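Local coordinates for pectate lyase (PDB 3VMV), which probably cleaves polygalacturonate as a family 1 polysaccharide lyase, a secreted pectate lyase with a right-handed parallel beta-helix fold, at residues I112-E117 against D150-L155; D215-N220 against F298-S303; S100-I105 against D127-V132; N161-T166 against P191-Y196; I50-T55 against G90-I95. All blocks are in the same frame, centred on the assembly; numbering follows the deposited sequence.

Contact 1 of 5, residues I112-E117 against D150-L155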
# COMPACT_ATOMS: atom_id res chain seq x y z
N ILE A 112 4.74 10.34 -3.05
CA ILE A 112 4.15 10.15 -4.38
C ILE A 112 2.76 10.69 -4.30
O ILE A 112 1.95 10.24 -3.45
CB ILE A 112 4.09 8.65 -4.77
CG1 ILE A 112 5.50 8.02 -4.65
CG2 ILE A 112 3.53 8.52 -6.23
CD1 ILE A 112 5.55 6.57 -5.13
N HIS A 113 2.42 11.64 -5.18
CA HIS A 113 1.18 12.33 -4.96
C HIS A 113 0.58 12.94 -6.23
O HIS A 113 1.23 13.15 -7.23
CB HIS A 113 1.40 13.43 -3.90
CG HIS A 113 2.34 14.51 -4.35
ND1 HIS A 113 1.91 15.69 -4.92
CD2 HIS A 113 3.70 14.60 -4.31
CE1 HIS A 113 2.95 16.45 -5.22
NE2 HIS A 113 4.05 15.81 -4.86
N HIS A 114 -0.73 13.16 -6.14
CA HIS A 114 -1.53 13.77 -7.20
C HIS A 114 -1.34 12.98 -8.49
O HIS A 114 -1.21 13.57 -9.57
CB HIS A 114 -1.22 15.26 -7.40
CG HIS A 114 -1.60 16.08 -6.22
ND1 HIS A 114 -0.75 16.30 -5.15
CD2 HIS A 114 -2.77 16.69 -5.90
CE1 HIS A 114 -1.36 17.06 -4.25
NE2 HIS A 114 -2.58 17.32 -4.69
N VAL A 115 -1.41 11.65 -8.37
CA VAL A 115 -1.23 10.80 -9.55
C VAL A 115 -2.58 10.63 -10.26
O VAL A 115 -3.46 9.94 -9.77
CB VAL A 115 -0.62 9.45 -9.19
CG1 VAL A 115 -0.28 8.63 -10.49
CG2 VAL A 115 0.69 9.69 -8.40
N ARG A 116 -2.73 11.28 -11.40
CA ARG A 116 -3.92 11.12 -12.25
C ARG A 116 -3.63 10.28 -13.51
O ARG A 116 -4.41 9.41 -13.89
CB ARG A 116 -4.48 12.48 -12.68
CG ARG A 116 -5.56 12.34 -13.75
CD ARG A 116 -6.45 13.55 -13.86
NE ARG A 116 -7.32 13.42 -15.04
CZ ARG A 116 -8.42 12.66 -15.11
NH1 ARG A 116 -8.86 11.95 -14.08
NH2 ARG A 116 -9.11 12.62 -16.25
N GLU A 117 -2.50 10.57 -14.16
CA GLU A 117 -2.13 9.87 -15.41
C GLU A 117 -1.58 8.46 -15.15
O GLU A 117 -1.33 8.09 -14.01
CB GLU A 117 -1.16 10.72 -16.21
CG GLU A 117 -1.77 12.05 -16.62
CD GLU A 117 -0.81 12.90 -17.43
OE1 GLU A 117 -0.21 12.37 -18.39
OE2 GLU A 117 -0.66 14.11 -17.11
N ASP A 150 -13.03 9.91 -8.64
CA ASP A 150 -12.29 9.12 -9.62
C ASP A 150 -11.25 9.95 -10.38
O ASP A 150 -10.56 9.44 -11.27
CB ASP A 150 -13.23 8.49 -10.65
CG ASP A 150 -14.18 7.49 -10.05
OD1 ASP A 150 -13.76 6.76 -9.14
OD2 ASP A 150 -15.34 7.44 -10.49
N TYR A 151 -11.13 11.24 -10.04
CA TYR A 151 -10.17 12.10 -10.77
C TYR A 151 -8.77 11.53 -10.60
O TYR A 151 -8.02 11.41 -11.58
CB TYR A 151 -10.24 13.55 -10.27
CG TYR A 151 -9.39 14.52 -11.05
CD1 TYR A 151 -9.87 15.12 -12.19
CD2 TYR A 151 -8.09 14.82 -10.65
CE1 TYR A 151 -9.10 16.02 -12.91
CE2 TYR A 151 -7.31 15.70 -11.35
CZ TYR A 151 -7.82 16.31 -12.48
OH TYR A 151 -7.04 17.20 -13.17
N TYR A 152 -8.42 11.24 -9.34
CA TYR A 152 -7.27 10.40 -9.02
C TYR A 152 -7.80 9.00 -8.78
O TYR A 152 -8.99 8.83 -8.40
CB TYR A 152 -6.56 10.93 -7.77
CG TYR A 152 -6.15 12.39 -7.91
CD1 TYR A 152 -5.11 12.76 -8.77
CD2 TYR A 152 -6.82 13.38 -7.19
CE1 TYR A 152 -4.75 14.10 -8.91
CE2 TYR A 152 -6.47 14.72 -7.33
CZ TYR A 152 -5.44 15.07 -8.17
OH TYR A 152 -5.11 16.42 -8.31
N ASP A 153 -6.93 8.00 -8.96
CA ASP A 153 -7.35 6.61 -8.69
C ASP A 153 -6.85 6.17 -7.31
O ASP A 153 -7.36 6.67 -6.31
CB ASP A 153 -6.93 5.67 -9.83
CG ASP A 153 -7.71 4.35 -9.86
OD1 ASP A 153 -8.57 4.12 -8.99
OD2 ASP A 153 -7.46 3.54 -10.79
N GLY A 154 -5.95 5.21 -7.23
CA GLY A 154 -5.56 4.73 -5.90
C GLY A 154 -4.30 5.33 -5.31
O GLY A 154 -3.56 6.02 -5.98
N LEU A 155 -4.05 5.04 -4.04
CA LEU A 155 -2.76 5.36 -3.51
C LEU A 155 -1.86 4.15 -3.57
O LEU A 155 -0.85 4.19 -4.26
CB LEU A 155 -2.84 5.94 -2.08
CG LEU A 155 -3.45 7.35 -2.07
CD1 LEU A 155 -3.45 7.89 -0.65
CD2 LEU A 155 -2.71 8.33 -3.01
O HOH W 1 -6.84 8.93 -12.41
O HOH W 2 -11.14 9.84 -14.08
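Arg116 lies across Tyr151, its guanidinium flat on the phenol ring with the planes 19° apart. Here the turn after strand 111-113 meets the loop between strands 138-140 and 156-158, on the outside of the beta-helix. The arginine is extended from CG to NE: chi1 (170°) sets CG beside the carbonyl carbon, and chi2 near 160° carries CD over the face of Tyr151, 3.5 Å from its ring centroid in a CH-pi contact. CZ follows as a cation-pi partner. NH1 donates to Tyr151 O at 2.7 Å, in the carbonyl plane and on a lone pair. One water donates to both Arg116 O and Tyr151 O; another links NH1 to Asp150 O. The Tyr152 ring sets its rim against the backbone, CD1 lying 3.4 Å from Val115 O. His114 turns its edge to that ring, CD2 3.4 Å from Tyr152 OH, while its ND1 pairs with His113 ND1. Gripping ring face and carbonyl together should hold the guanidinium in place at this surface.

Contact 2 of 5, residues D215-N220 against F298-S303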
# COMPACT_ATOMS: atom_id res chain seq x y z
N ASP A 215 -5.89 -12.84 2.66
CA ASP A 215 -5.53 -12.77 4.09
C ASP A 215 -4.59 -11.57 4.31
O ASP A 215 -3.55 -11.39 3.62
CB ASP A 215 -4.82 -14.05 4.50
CG ASP A 215 -5.77 -15.27 4.52
OD1 ASP A 215 -6.99 -15.07 4.60
OD2 ASP A 215 -5.27 -16.42 4.41
N VAL A 216 -4.98 -10.76 5.31
CA VAL A 216 -4.34 -9.48 5.59
C VAL A 216 -4.20 -9.30 7.10
O VAL A 216 -5.12 -9.65 7.85
CB VAL A 216 -5.19 -8.35 5.00
CG1 VAL A 216 -4.63 -7.01 5.36
CG2 VAL A 216 -5.31 -8.52 3.49
N HIS A 217 -3.07 -8.77 7.56
CA HIS A 217 -2.88 -8.39 8.96
C HIS A 217 -2.69 -6.88 9.00
O HIS A 217 -1.81 -6.37 8.31
CB HIS A 217 -1.65 -9.12 9.48
CG HIS A 217 -1.32 -8.91 10.93
ND1 HIS A 217 -0.04 -9.10 11.39
CD2 HIS A 217 -2.07 -8.58 12.01
CE1 HIS A 217 -0.01 -8.93 12.70
NE2 HIS A 217 -1.22 -8.59 13.11
N MET A 218 -3.51 -6.19 9.78
CA MET A 218 -3.32 -4.76 10.03
C MET A 218 -3.09 -4.55 11.52
O MET A 218 -4.00 -4.84 12.32
CB MET A 218 -4.55 -3.98 9.61
CG MET A 218 -4.96 -4.29 8.18
SD MET A 218 -6.20 -3.12 7.55
CE MET A 218 -5.22 -1.66 7.20
N PHE A 219 -1.88 -4.12 11.86
CA PHE A 219 -1.61 -3.81 13.27
C PHE A 219 -0.93 -2.48 13.48
O PHE A 219 -0.10 -2.04 12.67
CB PHE A 219 -0.84 -4.96 13.98
CG PHE A 219 0.59 -5.19 13.49
CD1 PHE A 219 1.67 -4.66 14.20
CD2 PHE A 219 0.86 -5.98 12.38
CE1 PHE A 219 2.99 -4.89 13.84
CE2 PHE A 219 2.19 -6.20 11.97
CZ PHE A 219 3.26 -5.67 12.70
N ASN A 220 -1.28 -1.83 14.60
CA ASN A 220 -0.55 -0.63 15.02
C ASN A 220 -0.63 0.49 14.00
O ASN A 220 0.29 1.30 13.95
CB ASN A 220 0.93 -0.93 15.35
CG ASN A 220 1.10 -1.70 16.67
OD1 ASN A 220 0.14 -1.87 17.51
ND2 ASN A 220 2.28 -2.18 16.87
N PHE A 298 -8.68 -16.05 12.28
CA PHE A 298 -7.46 -15.85 11.49
C PHE A 298 -6.39 -15.01 12.21
O PHE A 298 -6.66 -13.88 12.66
CB PHE A 298 -7.77 -15.20 10.15
CG PHE A 298 -6.53 -14.80 9.39
CD1 PHE A 298 -5.71 -15.75 8.83
CD2 PHE A 298 -6.17 -13.47 9.34
CE1 PHE A 298 -4.53 -15.36 8.16
CE2 PHE A 298 -5.01 -13.08 8.69
CZ PHE A 298 -4.19 -14.03 8.10
N THR A 299 -5.20 -15.61 12.32
CA THR A 299 -3.96 -14.96 12.77
C THR A 299 -2.88 -15.31 11.73
O THR A 299 -2.86 -16.42 11.19
CB THR A 299 -3.61 -15.60 14.14
OG1 THR A 299 -4.67 -15.31 15.07
CG2 THR A 299 -2.34 -15.09 14.70
N PRO A 300 -1.95 -14.36 11.43
CA PRO A 300 -0.99 -14.61 10.37
C PRO A 300 0.13 -15.55 10.83
O PRO A 300 0.44 -15.68 12.02
CB PRO A 300 -0.43 -13.20 10.07
CG PRO A 300 -0.53 -12.49 11.44
CD PRO A 300 -1.82 -13.01 12.02
N PRO A 301 0.75 -16.20 9.87
CA PRO A 301 1.73 -17.25 10.13
C PRO A 301 3.14 -16.78 10.36
O PRO A 301 4.04 -17.49 9.95
CB PRO A 301 1.66 -18.08 8.84
CG PRO A 301 1.34 -17.07 7.79
CD PRO A 301 0.42 -16.08 8.44
N TYR A 302 3.36 -15.62 10.96
CA TYR A 302 4.71 -15.15 11.14
C TYR A 302 4.89 -14.55 12.54
O TYR A 302 3.91 -14.21 13.19
CB TYR A 302 5.11 -14.10 10.06
CG TYR A 302 4.12 -12.95 9.87
CD1 TYR A 302 3.93 -12.00 10.87
CD2 TYR A 302 3.34 -12.85 8.72
CE1 TYR A 302 3.03 -10.95 10.71
CE2 TYR A 302 2.43 -11.78 8.56
CZ TYR A 302 2.30 -10.85 9.54
OH TYR A 302 1.41 -9.80 9.36
N SER A 303 6.15 -14.44 12.95
CA SER A 303 6.50 -13.75 14.20
C SER A 303 6.45 -12.25 13.98
O SER A 303 6.77 -11.78 12.90
CB SER A 303 7.92 -14.17 14.58
OG SER A 303 8.02 -15.58 14.76
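His217 and Tyr302 meet through ND1 and OH, 2.6 Å apart in a hydrogen bond whose donor could be either. Following the histidine outward, CB points toward 298-303 and already lies 3.1 Å from Tyr302 OH. His217 CG, anti to the backbone N (chi1 -177°), has the same hydroxyl and Pro300 CG as neighbours. ND1 meets the hydroxyl in the plane of the imidazole, and CE1 lies near both partners too. Pro300 CG sits over one ring face in a CH-pi contact, 3.7 Å from the His217 centroid, while Phe219 CD2 of the same strand covers the other. NE2 bonds Glu242. Beside this group, the Asp215 carboxylate stacks over a face of the Phe298 ring, planes 27° apart, with Phe298 CZ 3.7 Å from Asp215 CB; that carboxylate has its salt bridge with Arg238. Both imidazole nitrogens therefore have partners and both faces are covered, which should fix the ring's rotation. Since Tyr302 OH also bonds Thr195, these polar contacts tie the loop to two neighbouring strands.

Contact 3 of 5, residues S100-I105 against D127-V132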
# COMPACT_ATOMS: atom_id res chain seq x y z
N SER A 100 5.38 -4.81 -11.91
CA SER A 100 4.73 -5.85 -12.69
C SER A 100 5.65 -7.08 -12.75
O SER A 100 6.78 -6.99 -13.23
CB SER A 100 4.43 -5.31 -14.09
OG SER A 100 4.07 -6.36 -14.97
N ASN A 101 5.16 -8.20 -12.24
CA ASN A 101 5.97 -9.41 -12.06
C ASN A 101 7.34 -9.08 -11.48
O ASN A 101 8.39 -9.50 -11.96
CB ASN A 101 6.07 -10.22 -13.36
CG ASN A 101 6.37 -11.70 -13.10
OD1 ASN A 101 6.35 -12.17 -11.97
ND2 ASN A 101 6.64 -12.44 -14.20
N ALA A 102 7.28 -8.27 -10.43
CA ALA A 102 8.44 -7.72 -9.79
C ALA A 102 8.68 -8.43 -8.46
O ALA A 102 7.72 -8.64 -7.71
CB ALA A 102 8.23 -6.22 -9.58
N HIS A 103 9.92 -8.83 -8.19
CA HIS A 103 10.24 -9.69 -7.05
C HIS A 103 11.37 -9.13 -6.25
O HIS A 103 12.39 -8.77 -6.81
CB HIS A 103 10.59 -11.08 -7.56
CG HIS A 103 9.43 -11.75 -8.21
ND1 HIS A 103 9.00 -11.41 -9.47
CD2 HIS A 103 8.55 -12.66 -7.73
CE1 HIS A 103 7.92 -12.12 -9.77
NE2 HIS A 103 7.63 -12.88 -8.73
N ASN A 104 11.17 -9.06 -4.94
CA ASN A 104 12.18 -8.55 -4.01
C ASN A 104 12.46 -7.07 -4.29
O ASN A 104 13.54 -6.68 -4.77
CB ASN A 104 13.48 -9.39 -4.06
CG ASN A 104 14.46 -8.98 -2.97
OD1 ASN A 104 14.04 -8.56 -1.90
ND2 ASN A 104 15.76 -9.05 -3.25
N ILE A 105 11.45 -6.26 -3.98
CA ILE A 105 11.45 -4.83 -4.29
C ILE A 105 11.17 -4.03 -3.03
O ILE A 105 10.25 -4.36 -2.27
CB ILE A 105 10.33 -4.51 -5.28
CG1 ILE A 105 10.30 -5.52 -6.46
CG2 ILE A 105 10.45 -3.07 -5.77
CD1 ILE A 105 11.50 -5.44 -7.42
N ASP A 127 0.47 -8.15 -11.51
CA ASP A 127 1.06 -9.18 -12.36
C ASP A 127 2.02 -10.09 -11.61
O ASP A 127 3.16 -10.27 -12.03
CB ASP A 127 1.79 -8.56 -13.58
CG ASP A 127 0.87 -7.63 -14.41
OD1 ASP A 127 -0.33 -7.94 -14.54
OD2 ASP A 127 1.35 -6.60 -14.90
N ASP A 128 1.54 -10.67 -10.52
CA ASP A 128 2.24 -11.73 -9.81
C ASP A 128 3.51 -11.30 -9.10
O ASP A 128 4.35 -12.14 -8.79
CB ASP A 128 2.52 -12.90 -10.77
CG ASP A 128 1.23 -13.49 -11.33
OD1 ASP A 128 0.70 -14.42 -10.70
OD2 ASP A 128 0.77 -13.04 -12.40
N SER A 129 3.60 -10.00 -8.78
CA SER A 129 4.74 -9.50 -8.01
C SER A 129 4.74 -10.16 -6.63
O SER A 129 3.69 -10.47 -6.06
CB SER A 129 4.63 -8.00 -7.83
OG SER A 129 4.88 -7.32 -9.05
N LYS A 130 5.93 -10.36 -6.07
CA LYS A 130 6.05 -10.93 -4.74
C LYS A 130 7.21 -10.31 -3.97
O LYS A 130 8.22 -9.89 -4.58
CB LYS A 130 6.25 -12.44 -4.83
CG LYS A 130 4.98 -13.12 -5.36
CD LYS A 130 5.06 -14.63 -5.26
CE LYS A 130 3.84 -15.24 -5.92
NZ LYS A 130 3.12 -14.24 -6.78
N ASN A 131 7.07 -10.26 -2.65
CA ASN A 131 8.14 -9.80 -1.74
C ASN A 131 8.46 -8.35 -1.99
O ASN A 131 9.46 -8.01 -2.56
CB ASN A 131 9.39 -10.70 -1.81
CG ASN A 131 9.13 -12.02 -1.13
OD1 ASN A 131 9.24 -12.13 0.10
ND2 ASN A 131 8.71 -12.98 -1.90
N VAL A 132 7.51 -7.50 -1.61
CA VAL A 132 7.59 -6.09 -1.82
C VAL A 132 7.39 -5.40 -0.49
O VAL A 132 6.44 -5.73 0.24
CB VAL A 132 6.46 -5.67 -2.73
CG1 VAL A 132 6.44 -4.16 -2.91
CG2 VAL A 132 6.53 -6.38 -4.10
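Ser100 turns OG anti to its backbone N (chi1 167°), and Asp127 swings CG beside its own N (chi1 -55°); the two meet where Ser100 OG donates to the anti lone pair of Asp127 OD2 at 2.7 Å. Ser129 OG takes the N-H of Ala102 at 2.9 Å, apparently in place of a backbone carbonyl. Past it the two segments pair in parallel. Lys130 N donates to Ala102 O, Asn104 N to Lys130 O, and Ile105 N to Asn131 O at 3.0 Å. His103 and Lys130 lie side by side and point the same way, His103 CD2 3.7 Å from Lys130 CB, with Lys130 N over one face of the imidazole. The lysine bends at chi4 (15°), and NZ donates to Asp128 O from above the carbonyl plane. Asn104 and Asn131 both take positive phi at the corner, which carries Ile105 and Val132 onto another face; there Val132 CG2 rests 4.4 Å from Ile105 CB, and Leu99 packs against both. Equivalent corners of successive coils stacked in register, here Asn104 over Asn131 and aliphatic Ile105 over Val132, are characteristic of the pectate lyase parallel beta-helix.

Contact 4 of 5, residues N161-T166 against P191-Y196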
# COMPACT_ATOMS: atom_id res chain seq x y z
N ASN A 161 -2.72 -11.41 -8.17
CA ASN A 161 -1.87 -12.39 -7.50
C ASN A 161 -0.58 -11.88 -6.88
O ASN A 161 0.30 -12.68 -6.58
CB ASN A 161 -1.57 -13.54 -8.46
CG ASN A 161 -2.82 -14.19 -8.92
OD1 ASN A 161 -3.53 -14.81 -8.12
ND2 ASN A 161 -3.14 -14.02 -10.20
N ALA A 162 -0.51 -10.58 -6.60
CA ALA A 162 0.58 -10.01 -5.82
C ALA A 162 0.55 -10.67 -4.44
O ALA A 162 -0.53 -10.88 -3.88
CB ALA A 162 0.38 -8.48 -5.66
N GLU A 163 1.71 -10.98 -3.87
CA GLU A 163 1.73 -11.78 -2.64
C GLU A 163 2.97 -11.43 -1.85
O GLU A 163 4.02 -11.12 -2.44
CB GLU A 163 1.80 -13.28 -2.98
CG GLU A 163 1.48 -14.22 -1.84
CD GLU A 163 1.27 -15.66 -2.35
OE1 GLU A 163 1.60 -15.91 -3.52
OE2 GLU A 163 0.79 -16.53 -1.60
N TYR A 164 2.87 -11.54 -0.52
CA TYR A 164 4.01 -11.34 0.39
C TYR A 164 4.44 -9.89 0.37
O TYR A 164 5.55 -9.54 -0.06
CB TYR A 164 5.20 -12.31 0.08
CG TYR A 164 4.86 -13.78 0.24
CD1 TYR A 164 4.68 -14.33 1.49
CD2 TYR A 164 4.74 -14.60 -0.88
CE1 TYR A 164 4.34 -15.67 1.63
CE2 TYR A 164 4.43 -15.94 -0.75
CZ TYR A 164 4.23 -16.45 0.50
OH TYR A 164 3.92 -17.77 0.65
N ILE A 165 3.55 -9.01 0.85
CA ILE A 165 3.73 -7.57 0.70
C ILE A 165 3.59 -6.95 2.08
O ILE A 165 2.66 -7.33 2.82
CB ILE A 165 2.67 -7.01 -0.23
CG1 ILE A 165 2.66 -7.83 -1.52
CG2 ILE A 165 2.90 -5.49 -0.47
CD1 ILE A 165 1.65 -7.42 -2.53
N THR A 166 4.51 -6.04 2.44
CA THR A 166 4.38 -5.29 3.70
C THR A 166 4.37 -3.81 3.41
O THR A 166 5.25 -3.32 2.70
CB THR A 166 5.52 -5.62 4.65
OG1 THR A 166 5.38 -6.96 5.12
CG2 THR A 166 5.50 -4.70 5.88
N PRO A 191 -4.77 -11.08 -4.97
CA PRO A 191 -3.57 -11.07 -4.14
C PRO A 191 -3.82 -11.88 -2.86
O PRO A 191 -4.96 -12.24 -2.51
CB PRO A 191 -3.41 -9.59 -3.77
CG PRO A 191 -4.18 -8.82 -4.87
CD PRO A 191 -5.38 -9.75 -5.08
N ASP A 192 -2.73 -12.07 -2.10
CA ASP A 192 -2.82 -12.69 -0.79
C ASP A 192 -1.62 -12.28 0.04
O ASP A 192 -0.59 -11.89 -0.51
CB ASP A 192 -2.80 -14.20 -0.93
CG ASP A 192 -3.34 -14.93 0.30
OD1 ASP A 192 -3.05 -16.15 0.46
OD2 ASP A 192 -4.07 -14.35 1.12
N LYS A 193 -1.75 -12.39 1.36
CA LYS A 193 -0.61 -12.28 2.28
C LYS A 193 0.00 -10.86 2.30
O LYS A 193 1.15 -10.59 1.83
CB LYS A 193 0.41 -13.39 2.04
CG LYS A 193 -0.20 -14.79 2.19
CD LYS A 193 0.93 -15.80 2.00
CE LYS A 193 0.38 -17.20 1.80
NZ LYS A 193 -0.32 -17.32 0.49
N ILE A 194 -0.81 -9.93 2.81
CA ILE A 194 -0.42 -8.51 2.93
C ILE A 194 -0.45 -8.08 4.40
O ILE A 194 -1.42 -8.34 5.09
CB ILE A 194 -1.46 -7.62 2.20
CG1 ILE A 194 -1.96 -8.28 0.90
CG2 ILE A 194 -0.97 -6.17 2.01
CD1 ILE A 194 -0.86 -8.41 -0.19
N THR A 195 0.59 -7.38 4.84
CA THR A 195 0.65 -6.79 6.18
C THR A 195 0.65 -5.28 6.03
O THR A 195 1.45 -4.73 5.25
CB THR A 195 2.00 -7.18 6.83
OG1 THR A 195 2.06 -8.60 6.94
CG2 THR A 195 2.16 -6.54 8.23
N TYR A 196 -0.15 -4.61 6.85
CA TYR A 196 -0.08 -3.16 7.00
C TYR A 196 0.20 -2.86 8.46
O TYR A 196 -0.57 -3.26 9.33
CB TYR A 196 -1.41 -2.51 6.65
CG TYR A 196 -1.90 -2.72 5.24
CD1 TYR A 196 -1.68 -1.78 4.26
CD2 TYR A 196 -2.62 -3.86 4.90
CE1 TYR A 196 -2.17 -1.99 2.96
CE2 TYR A 196 -3.10 -4.06 3.59
CZ TYR A 196 -2.87 -3.10 2.65
OH TYR A 196 -3.34 -3.33 1.36
O HOH W 3 -1.81 -17.62 -1.58
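Glu163 and Lys193 form a salt bridge between neighbouring coils, OE2 to NZ being modelled at 2.5 Å, a value too short to take literally. The ammonium also bonds Asp192 OD1, at 3.0 Å and from above the carboxylate plane, and a water donates to both Glu163 OE2 and Asp192 OD1. Those two oxygens come within 4.4 Å of each other, so the lysine probably offsets their repulsion; Asp192 OD2 accepts from the backbone N of Asp215. Glu163 runs extended from CG anti to the backbone N (chi1 -165°), alongside the lysine. Tyr164 lies against the aliphatic part of that lysine, its CE1 3.4 Å from Lys193 CD. Along the strands the backbones pair in parallel: Asp192 N to Ala162 O, Ile165 N to Lys193 O, Thr195 N to Ile165 O. Ile165 and Ile194 stack toward the interior, CD1 to CD1 at 3.6 Å, with Met158 against both. Thr166 and Thr195 lie side by side on the face of Glu163 and Asp192. The isoleucine and threonine pairs fit the side-chain ladders of parallel beta-helices, with a salt-bridge network on the outer face.

Contact 5 of 5, residues I50-T55 against G90-I95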
# COMPACT_ATOMS: atom_id res chain seq x y z
N ILE A 50 18.33 2.54 -6.41
CA ILE A 50 18.22 3.85 -7.04
C ILE A 50 17.81 4.85 -5.96
O ILE A 50 16.67 4.78 -5.45
CB ILE A 50 17.13 3.82 -8.12
CG1 ILE A 50 17.46 2.72 -9.13
CG2 ILE A 50 17.06 5.19 -8.77
CD1 ILE A 50 16.40 2.56 -10.25
N TYR A 51 18.74 5.73 -5.58
CA TYR A 51 18.42 6.85 -4.69
C TYR A 51 17.82 7.98 -5.49
O TYR A 51 18.42 8.46 -6.46
CB TYR A 51 19.66 7.33 -3.95
CG TYR A 51 20.08 6.40 -2.86
CD1 TYR A 51 19.25 6.23 -1.73
CD2 TYR A 51 21.26 5.65 -2.95
CE1 TYR A 51 19.62 5.35 -0.71
CE2 TYR A 51 21.62 4.74 -1.91
CZ TYR A 51 20.78 4.60 -0.82
OH TYR A 51 21.10 3.71 0.22
N VAL A 52 16.65 8.45 -5.07
CA VAL A 52 15.94 9.48 -5.81
C VAL A 52 16.15 10.81 -5.08
O VAL A 52 15.73 10.99 -3.90
CB VAL A 52 14.45 9.15 -5.91
CG1 VAL A 52 13.73 10.22 -6.71
CG2 VAL A 52 14.24 7.77 -6.58
N ASN A 53 16.84 11.71 -5.77
CA ASN A 53 17.20 13.01 -5.20
C ASN A 53 16.72 14.19 -6.04
O ASN A 53 17.34 15.25 -6.06
CB ASN A 53 18.71 13.09 -4.90
CG ASN A 53 19.60 12.93 -6.14
OD1 ASN A 53 19.11 12.80 -7.26
ND2 ASN A 53 20.93 12.98 -5.93
N GLY A 54 15.58 14.02 -6.68
CA GLY A 54 14.95 15.12 -7.38
C GLY A 54 13.49 14.80 -7.56
O GLY A 54 13.05 13.72 -7.17
N THR A 55 12.73 15.74 -8.13
CA THR A 55 11.29 15.54 -8.31
C THR A 55 10.99 14.91 -9.67
O THR A 55 11.31 15.47 -10.71
CB THR A 55 10.54 16.86 -8.14
OG1 THR A 55 10.77 17.36 -6.81
CG2 THR A 55 9.02 16.68 -8.32
N GLY A 90 12.99 12.91 -2.36
CA GLY A 90 12.53 11.83 -3.25
C GLY A 90 11.07 11.98 -3.53
O GLY A 90 10.26 11.36 -2.88
N GLU A 91 10.72 12.79 -4.51
CA GLU A 91 9.34 13.18 -4.72
C GLU A 91 8.89 12.78 -6.12
O GLU A 91 9.64 13.02 -7.07
CB GLU A 91 9.18 14.69 -4.56
CG GLU A 91 7.75 15.15 -4.76
CD GLU A 91 7.57 16.65 -4.71
OE1 GLU A 91 8.56 17.35 -4.41
OE2 GLU A 91 6.44 17.13 -4.98
N PHE A 92 7.69 12.18 -6.21
CA PHE A 92 7.07 11.82 -7.49
C PHE A 92 5.79 12.63 -7.54
O PHE A 92 4.84 12.33 -6.82
CB PHE A 92 6.73 10.31 -7.53
CG PHE A 92 7.93 9.40 -7.55
CD1 PHE A 92 8.26 8.67 -8.69
CD2 PHE A 92 8.73 9.28 -6.42
CE1 PHE A 92 9.37 7.84 -8.72
CE2 PHE A 92 9.88 8.44 -6.45
CZ PHE A 92 10.17 7.72 -7.59
N ASP A 93 5.79 13.69 -8.35
CA ASP A 93 4.67 14.63 -8.42
C ASP A 93 3.91 14.36 -9.71
O ASP A 93 4.37 14.67 -10.82
CB ASP A 93 5.22 16.06 -8.39
CG ASP A 93 4.11 17.10 -8.50
OD1 ASP A 93 2.91 16.73 -8.54
OD2 ASP A 93 4.46 18.31 -8.54
N GLY A 94 2.76 13.69 -9.56
CA GLY A 94 1.90 13.45 -10.71
C GLY A 94 2.26 12.23 -11.50
O GLY A 94 1.72 12.06 -12.61
N ILE A 95 3.14 11.38 -10.97
CA ILE A 95 3.50 10.14 -11.70
C ILE A 95 3.74 9.09 -10.65
O ILE A 95 4.38 9.36 -9.63
CB ILE A 95 4.74 10.31 -12.64
CG1 ILE A 95 4.93 9.03 -13.45
CG2 ILE A 95 5.99 10.74 -11.86
CD1 ILE A 95 5.90 9.18 -14.65
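Residues 52-55 and 90-93 run 33° apart, with the Thr55 CA-H directed at Glu91 O, 3.3 Å from CA, and Val52 O 3.4 Å from Gly90 CA. The threonine and the glutamate send their side chains the same way. Glu91 has CG anti to the backbone N (chi1 -180°), and its chain is extended beyond CG and lies beside Thr55; Thr55 OG1 is 3.3 Å from Glu91 OE1, at best a weak hydrogen bond. The other branch of the threonine, CG2, packs 3.9 Å from Asp93 CB and as close to Glu91 CD. Toward the interior, Val52 CG2 meets Phe92 CZ at 4.2 Å, the two side chains crossing at about a right angle, and Ile31 of helix 28-40 touches both. The stronger polar partner of Glu91 is His113: Glu91 OE2 bonds His113 NE2 on the next coil. The acid is therefore engaged mainly with His113, and Thr55 adds mostly van der Waals packing on this side.

Overall arrangement
Contacts 3 and 4 are consecutive steps of one stack: Val132 and Ser129 hydrogen-bond to Thr166 and Glu163, and the centres lie about 10 Å apart. Contact 2 continues the series, since Asp192 and Thr195 of contact 4 bond Asp215 and Tyr302; it is the buried one and joins a strand to a covering loop by aromatic and imidazole chemistry. Contact 5 adjoins contact 1 through Glu91 and His113, on neighbouring strands 91-93 and 111-113. Contact 1 is the surface member, built from loops, a cation-pi stack and waters. Contacts 3, 4 and 5 are partly buried, apolar inside and polar outside; backbone pairing dominates 3 and 4, whereas contact 5 rests mainly on side-chain packing and CA-H...O contacts.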